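Local coordinates for antibiotic biosynthesis monooxygenase (Thermus thermophilus, PDB 1IUJ) that is of unknown function but belongs to the antibiotic biosynthesis monooxygenase family, so may act as a monooxygenase, and can bind zinc ions in the crystal, at the interface of chains A and B. Numbering follows the deposited sequence. Chains: chain A/B, hypothetical protein TT1380.

Contact 1: the interface of chains A and B. Residues chain A 5, 7, 91, 93, 95; chain B 5, 7, 49, 51, 93.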
# COMPACT_ATOMS: atom_id res chain seq x y z
N MET A 5 3.02 3.18 4.97
CA MET A 5 2.30 1.91 5.19
C MET A 5 2.80 1.33 6.49
O MET A 5 4.00 1.02 6.59
CB MET A 5 2.63 0.93 4.07
CG MET A 5 2.36 1.44 2.71
SD MET A 5 2.01 0.07 1.56
CE MET A 5 1.93 0.96 0.05
N ARG A 7 2.69 -1.81 8.68
CA ARG A 7 2.37 -3.23 8.60
C ARG A 7 2.18 -3.80 9.98
O ARG A 7 3.10 -3.79 10.79
CB ARG A 7 3.46 -3.99 7.85
CG ARG A 7 3.73 -3.42 6.46
CD ARG A 7 4.98 -3.98 5.78
NE ARG A 7 4.85 -5.41 5.65
CZ ARG A 7 4.14 -5.99 4.66
NH1 ARG A 7 3.55 -5.22 3.75
NH2 ARG A 7 4.03 -7.30 4.61
N ARG A 91 5.85 -2.57 11.34
CA ARG A 91 6.92 -2.16 10.43
C ARG A 91 6.39 -1.07 9.51
O ARG A 91 5.49 -1.30 8.70
CB ARG A 91 7.40 -3.35 9.61
CG ARG A 91 8.64 -3.08 8.74
CD ARG A 91 8.45 -3.18 7.23
NE ARG A 91 9.36 -4.17 6.65
CZ ARG A 91 10.30 -3.95 5.71
NH1 ARG A 91 10.49 -2.74 5.17
NH2 ARG A 91 11.06 -4.96 5.30
N GLU A 93 6.79 1.43 6.48
CA GLU A 93 7.48 1.64 5.20
C GLU A 93 6.97 2.95 4.62
O GLU A 93 5.78 3.22 4.68
CB GLU A 93 7.09 0.52 4.23
CG GLU A 93 7.64 -0.85 4.60
CD GLU A 93 7.58 -1.84 3.47
OE1 GLU A 93 8.63 -2.41 3.13
OE2 GLU A 93 6.48 -2.07 2.93
N PHE A 95 7.23 5.90 1.26
CA PHE A 95 7.40 5.95 -0.19
C PHE A 95 7.05 7.33 -0.73
O PHE A 95 6.25 8.06 -0.15
CB PHE A 95 6.38 5.02 -0.88
CG PHE A 95 6.44 3.58 -0.42
CD1 PHE A 95 5.69 3.17 0.69
CD2 PHE A 95 7.24 2.65 -1.08
CE1 PHE A 95 5.71 1.84 1.11
CE2 PHE A 95 7.29 1.28 -0.65
CZ PHE A 95 6.53 0.90 0.46
N MET B 5 -0.60 -5.37 -3.78
CA MET B 5 0.69 -4.69 -3.65
C MET B 5 1.76 -5.63 -4.14
O MET B 5 1.99 -6.69 -3.57
CB MET B 5 0.95 -4.28 -2.20
CG MET B 5 -0.05 -3.29 -1.70
SD MET B 5 0.49 -2.64 -0.12
CE MET B 5 -0.93 -1.74 0.23
N ARG B 7 5.48 -6.15 -4.52
CA ARG B 7 6.76 -5.66 -3.98
C ARG B 7 7.89 -6.15 -4.87
O ARG B 7 8.12 -7.35 -5.00
CB ARG B 7 6.95 -6.16 -2.53
CG ARG B 7 5.76 -5.84 -1.59
CD ARG B 7 5.88 -6.55 -0.26
NE ARG B 7 7.10 -6.20 0.47
CZ ARG B 7 7.25 -5.08 1.17
NH1 ARG B 7 6.27 -4.18 1.24
NH2 ARG B 7 8.39 -4.85 1.81
N PRO B 49 12.05 -2.50 -1.37
CA PRO B 49 11.39 -2.67 -2.67
C PRO B 49 10.44 -1.53 -3.07
O PRO B 49 9.80 -0.90 -2.23
CB PRO B 49 10.60 -3.96 -2.47
CG PRO B 49 10.23 -3.91 -0.98
CD PRO B 49 11.49 -3.42 -0.35
N VAL B 51 6.83 -0.56 -4.50
CA VAL B 51 5.48 -1.18 -4.46
C VAL B 51 4.61 -0.69 -5.58
O VAL B 51 4.39 0.50 -5.74
CB VAL B 51 4.79 -1.00 -3.06
CG1 VAL B 51 3.36 -1.52 -3.10
CG2 VAL B 51 5.56 -1.77 -2.02
N GLU B 93 1.22 -9.24 -2.51
CA GLU B 93 0.30 -9.24 -1.37
C GLU B 93 -1.08 -8.76 -1.87
O GLU B 93 -1.16 -7.97 -2.82
CB GLU B 93 0.79 -8.25 -0.34
CG GLU B 93 2.11 -8.62 0.31
CD GLU B 93 2.33 -7.84 1.59
OE1 GLU B 93 2.39 -8.50 2.64
OE2 GLU B 93 2.44 -6.61 1.50

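Contact 2: the interface of chains A and B. Residues chain A 96-100; chain B 38-41.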
# COMPACT_ATOMS: atom_id res chain seq x y z
N GLU A 96 7.57 7.60 -1.92
CA GLU A 96 7.15 8.74 -2.74
C GLU A 96 6.34 8.16 -3.88
O GLU A 96 6.76 7.17 -4.47
CB GLU A 96 8.38 9.50 -3.30
CG GLU A 96 8.03 10.73 -4.15
CD GLU A 96 7.39 11.86 -3.35
OE1 GLU A 96 7.68 11.95 -2.13
OE2 GLU A 96 6.57 12.65 -3.91
N VAL A 97 5.21 8.78 -4.18
CA VAL A 97 4.41 8.40 -5.36
C VAL A 97 5.13 8.90 -6.62
O VAL A 97 5.39 10.10 -6.77
CB VAL A 97 3.00 8.97 -5.29
CG1 VAL A 97 2.15 8.54 -6.49
CG2 VAL A 97 2.28 8.55 -3.99
N VAL A 98 5.43 7.98 -7.53
CA VAL A 98 6.12 8.35 -8.77
C VAL A 98 5.27 8.13 -10.04
O VAL A 98 5.67 8.55 -11.14
CB VAL A 98 7.49 7.71 -8.86
CG1 VAL A 98 8.37 8.18 -7.68
CG2 VAL A 98 7.40 6.19 -8.94
N LEU A 99 4.12 7.48 -9.88
CA LEU A 99 3.16 7.28 -10.97
C LEU A 99 1.79 7.14 -10.30
O LEU A 99 1.69 6.45 -9.29
CB LEU A 99 3.48 5.99 -11.71
CG LEU A 99 3.90 5.97 -13.16
CD1 LEU A 99 5.37 5.56 -13.16
CD2 LEU A 99 3.03 4.98 -13.88
N ASP A 100 0.78 7.80 -10.84
CA ASP A 100 -0.58 7.73 -10.30
C ASP A 100 -1.54 7.86 -11.46
O ASP A 100 -1.51 8.85 -12.17
CB ASP A 100 -0.78 8.86 -9.28
CG ASP A 100 -2.11 8.80 -8.55
OD1 ASP A 100 -2.98 7.94 -8.85
OD2 ASP A 100 -2.38 9.61 -7.63
N ASN B 38 -4.07 2.95 -10.01
CA ASN B 38 -2.75 2.33 -9.90
C ASN B 38 -1.75 3.35 -9.39
O ASN B 38 -1.72 4.48 -9.87
CB ASN B 38 -2.27 1.79 -11.27
CG ASN B 38 -0.91 1.08 -11.20
OD1 ASN B 38 0.12 1.62 -11.64
ND2 ASN B 38 -0.91 -0.13 -10.67
N LEU B 39 -0.91 2.97 -8.44
CA LEU B 39 0.16 3.86 -7.97
C LEU B 39 1.47 3.12 -7.98
O LEU B 39 1.52 1.93 -7.63
CB LEU B 39 -0.13 4.40 -6.58
CG LEU B 39 -1.43 5.19 -6.44
CD1 LEU B 39 -2.61 4.29 -6.03
CD2 LEU B 39 -1.23 6.32 -5.47
N VAL B 40 2.53 3.77 -8.44
CA VAL B 40 3.84 3.19 -8.31
C VAL B 40 4.58 3.98 -7.24
O VAL B 40 4.62 5.22 -7.28
CB VAL B 40 4.62 3.22 -9.64
CG1 VAL B 40 5.98 2.53 -9.46
CG2 VAL B 40 3.77 2.60 -10.81
N LEU B 41 5.11 3.26 -6.27
CA LEU B 41 5.62 3.85 -5.03
C LEU B 41 7.10 3.56 -4.88
O LEU B 41 7.53 2.42 -4.80
CB LEU B 41 4.84 3.27 -3.83
CG LEU B 41 3.35 3.46 -3.82
CD1 LEU B 41 2.75 2.77 -2.61
CD2 LEU B 41 2.93 4.94 -3.83

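Contact 3: the interface of chains A and B. Residues chain A 40-43, 49, 51; chain B 5, 94-96.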
# COMPACT_ATOMS: atom_id res chain seq x y z
N VAL A 40 -7.48 1.19 5.63
CA VAL A 40 -7.05 0.05 6.44
C VAL A 40 -7.30 -1.17 5.56
O VAL A 40 -8.42 -1.35 5.09
CB VAL A 40 -7.83 -0.09 7.74
CG1 VAL A 40 -7.34 -1.29 8.56
CG2 VAL A 40 -7.73 1.22 8.60
N LEU A 41 -6.26 -1.98 5.31
CA LEU A 41 -6.33 -3.13 4.38
C LEU A 41 -6.16 -4.45 5.16
O LEU A 41 -5.17 -4.65 5.89
CB LEU A 41 -5.19 -3.03 3.37
CG LEU A 41 -5.12 -1.71 2.65
CD1 LEU A 41 -3.86 -1.64 1.79
CD2 LEU A 41 -6.37 -1.47 1.83
N ARG A 42 -7.14 -5.35 5.02
CA ARG A 42 -7.09 -6.64 5.68
C ARG A 42 -6.48 -7.63 4.66
O ARG A 42 -6.94 -7.72 3.52
CB ARG A 42 -8.50 -7.11 6.03
CG ARG A 42 -8.55 -8.55 6.50
CD ARG A 42 -9.96 -9.10 6.75
NE ARG A 42 -10.90 -8.84 5.67
CZ ARG A 42 -12.02 -8.10 5.87
NH1 ARG A 42 -12.28 -7.61 7.08
NH2 ARG A 42 -12.87 -7.87 4.87
N PRO A 43 -5.51 -8.43 5.10
CA PRO A 43 -4.88 -9.38 4.19
C PRO A 43 -5.82 -10.48 3.77
O PRO A 43 -6.70 -10.89 4.54
CB PRO A 43 -3.73 -9.96 5.03
CG PRO A 43 -4.27 -9.89 6.45
CD PRO A 43 -4.96 -8.54 6.47
N PRO A 49 0.12 -9.65 7.71
CA PRO A 49 -0.22 -8.43 8.43
C PRO A 49 -1.25 -7.56 7.71
O PRO A 49 -1.35 -7.57 6.48
CB PRO A 49 1.10 -7.66 8.51
CG PRO A 49 1.91 -8.16 7.37
CD PRO A 49 1.45 -9.55 7.04
N VAL A 51 -2.34 -3.77 6.64
CA VAL A 51 -1.60 -2.58 6.28
C VAL A 51 -2.47 -1.35 6.53
O VAL A 51 -3.59 -1.30 6.03
CB VAL A 51 -1.13 -2.60 4.84
CG1 VAL A 51 -0.58 -1.24 4.47
CG2 VAL A 51 -0.08 -3.70 4.64
N MET B 5 -0.60 -5.37 -3.78
CA MET B 5 0.69 -4.69 -3.65
C MET B 5 1.76 -5.63 -4.14
O MET B 5 1.99 -6.69 -3.57
CB MET B 5 0.95 -4.28 -2.20
CG MET B 5 -0.05 -3.29 -1.70
SD MET B 5 0.49 -2.64 -0.12
CE MET B 5 -0.93 -1.74 0.23
N ALA B 94 -2.16 -9.22 -1.25
CA ALA B 94 -3.50 -8.83 -1.65
C ALA B 94 -4.35 -8.59 -0.42
O ALA B 94 -4.10 -9.22 0.63
CB ALA B 94 -4.14 -9.93 -2.47
N PHE B 95 -5.32 -7.68 -0.56
CA PHE B 95 -6.10 -7.18 0.59
C PHE B 95 -7.52 -6.83 0.20
O PHE B 95 -7.82 -6.51 -0.97
CB PHE B 95 -5.50 -5.88 1.19
CG PHE B 95 -4.02 -5.95 1.51
CD1 PHE B 95 -3.07 -5.74 0.51
CD2 PHE B 95 -3.59 -6.19 2.81
CE1 PHE B 95 -1.71 -5.80 0.80
CE2 PHE B 95 -2.22 -6.24 3.11
CZ PHE B 95 -1.28 -6.06 2.10
N GLU B 96 -8.39 -6.81 1.21
CA GLU B 96 -9.72 -6.22 1.11
C GLU B 96 -9.68 -4.95 1.91
O GLU B 96 -9.16 -4.95 3.04
CB GLU B 96 -10.76 -7.18 1.66
CG GLU B 96 -11.05 -8.33 0.71
CD GLU B 96 -11.79 -7.93 -0.55
OE1 GLU B 96 -12.54 -6.92 -0.55
OE2 GLU B 96 -11.62 -8.66 -1.56

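Contact 1: the interface of chains A and B
A:Arg7 and B:Glu93 meet tip to tip across the two-fold interface of this antibiotic biosynthesis monooxygenase family protein, and B:Arg7 meets A:Glu93 in the same way, a worked example of a symmetric pair of arginine–carboxylate forks. Each arginine uses the end of its guanidinium, one terminal nitrogen to each carboxylate oxygen. B:Arg7 NH1 lies 2.7 Å from A:Glu93 OE2 and B:Arg7 NH2 lies 2.8 Å from A:Glu93 OE1, with the two planes nearly coplanar at 21°. The fork of A:Arg7 is a little more twisted, 28° between planes: A:Arg7 NH1 takes the syn lone pair of B:Glu93 OE2 at 2.9 Å, while A:Arg7 NH2 approaches B:Glu93 OE1 on its syn side but out of the carboxylate plane. A bend at chi3 (59° in both copies) turns each guanidinium toward its acid, which stretches out beyond CG to receive it. On A:Glu93 the same OE1 is also salt-bridged to A:Arg91 NH1 at 2.8 Å; a face of the A:Arg91 guanidinium is turned to B:Arg7 NH2, and the shared carboxylate probably eases the repulsion of these like charges. Beside the forks, extended A:Met5 and B:Met5 come tip to tip, SD to SD 3.5 Å apart. Farther along, A:Phe95 turns the edge of its ring to the carbonyl of B:Pro49, CE2 to O 3.7 Å, while B:Val51 crosses obliquely and brings CG2 in from outside the ring plane near the same end, 3.8 Å from A:Phe95 CZ.

Contact 2: the interface of chains A and B
The carboxylate of A:Asp100 carries a methyl of B:Leu39 over one face: B:Leu39 CD2 stands almost straight above A:Asp100 CG at 4.0 Å, and B:Leu39 CG lies on that same side. The two side chains run side by side, an apolar branch against a flat polar group. Backbone peptides supply the polar part of the contact. A:Val98 N donates to B:Val40 O at 2.9 Å, nearly along the C=O axis, whereas B:Val40 N reaches A:Leu99 O, also at 2.9 Å, from a direction tilted 31° from the carbonyl plane. A:Val98 and A:Leu99 thus both stand opposite B:Val40, as in a classic beta bulge, and A:Leu99 N adds a weak, bent bond to the same B:Val40 O. Side chains follow this register. A:Leu99 lies alongside B:Val40, its CB 3.5 Å from B:Val40 CG2, the branch anti to the carbonyl carbon. B:Val40 CG1, anti to its backbone N (chi1 -177°), turns instead toward A:Val98 CG2, 4.0 Å away. A:Val97 points the same way as B:Leu41, with A:Val97 CG2 3.7 Å from B:Leu41 CD2. B:Val40, flanked by both bulge residues, buries more surface here than its neighbours. In the fold, the C-terminal end of strand 91-100 of chain A runs antiparallel to strand 35-43 of chain B, joining the sheets of the two chains in the deposited dimer, which is probably the assembled form.

Contact 3: the interface of chains A and B
Antiparallel pairing of A:Arg42, on strand 35-43, with B:Glu96, on strand 91-100, forms the core of this cross-subunit sheet contact. The pair is joined in both directions: A:Arg42 N donates to B:Glu96 O and B:Glu96 N donates to A:Arg42 O, each at 2.9 Å. Their side chains cross without forming an ion pair. A:Arg42 bends at chi3 and brings NH2 to 3.9 Å from B:Glu96 CB, but the carboxylate turns away through a bend at chi2 (-70°), and A:Arg42 NH2 remains 5.5 Å from B:Glu96 OE1, where attraction between the charges would be only long-range. B:Phe95 supplies the apolar part. Its chi1 of -51°, with CG anti to the carbonyl carbon, directs the ring against A:Leu41 and A:Pro43, CD2 lying 3.6 Å from A:Leu41 CB and 3.7 Å from A:Pro43 CA. A:Leu41 CD1 lies above one ring face, offset toward the rim. At the far end A:Val51 crosses the ring at about a right angle, with A:Val51 CG2 3.7 Å from B:Phe95 CE2. A:Leu41 CD1 also meets the methyl of B:Met5, CE 3.3 Å away, a contact tighter than usual; the same leucine methyl thus touches the methionine tip while standing over the rim of the ring. Backbone bonds therefore fix the register of the strands while the phenylalanine packs against A:Leu41, A:Pro43 and A:Val51, a combination that probably holds the two subunits together as a dimer.

Contact 1 lies about 12 Å from contact 2 and 11 Å from contact 3, measured between centres of C-alpha atoms, while contacts 2 and 3 are about 18 Å apart. B:Met5 belongs to both contact 1 and contact 3. Strand 91-100 takes part in all three, and contacts 2 and 3 use the same pairing with strand 35-43, seen with the chains exchanged; by the two-fold symmetry each is therefore continued by the twin of the other. The salt-bridged centre of contact 1 thus sits between two intersubunit strand pairings, an arrangement consistent with a dimer built on strands shared between subunits.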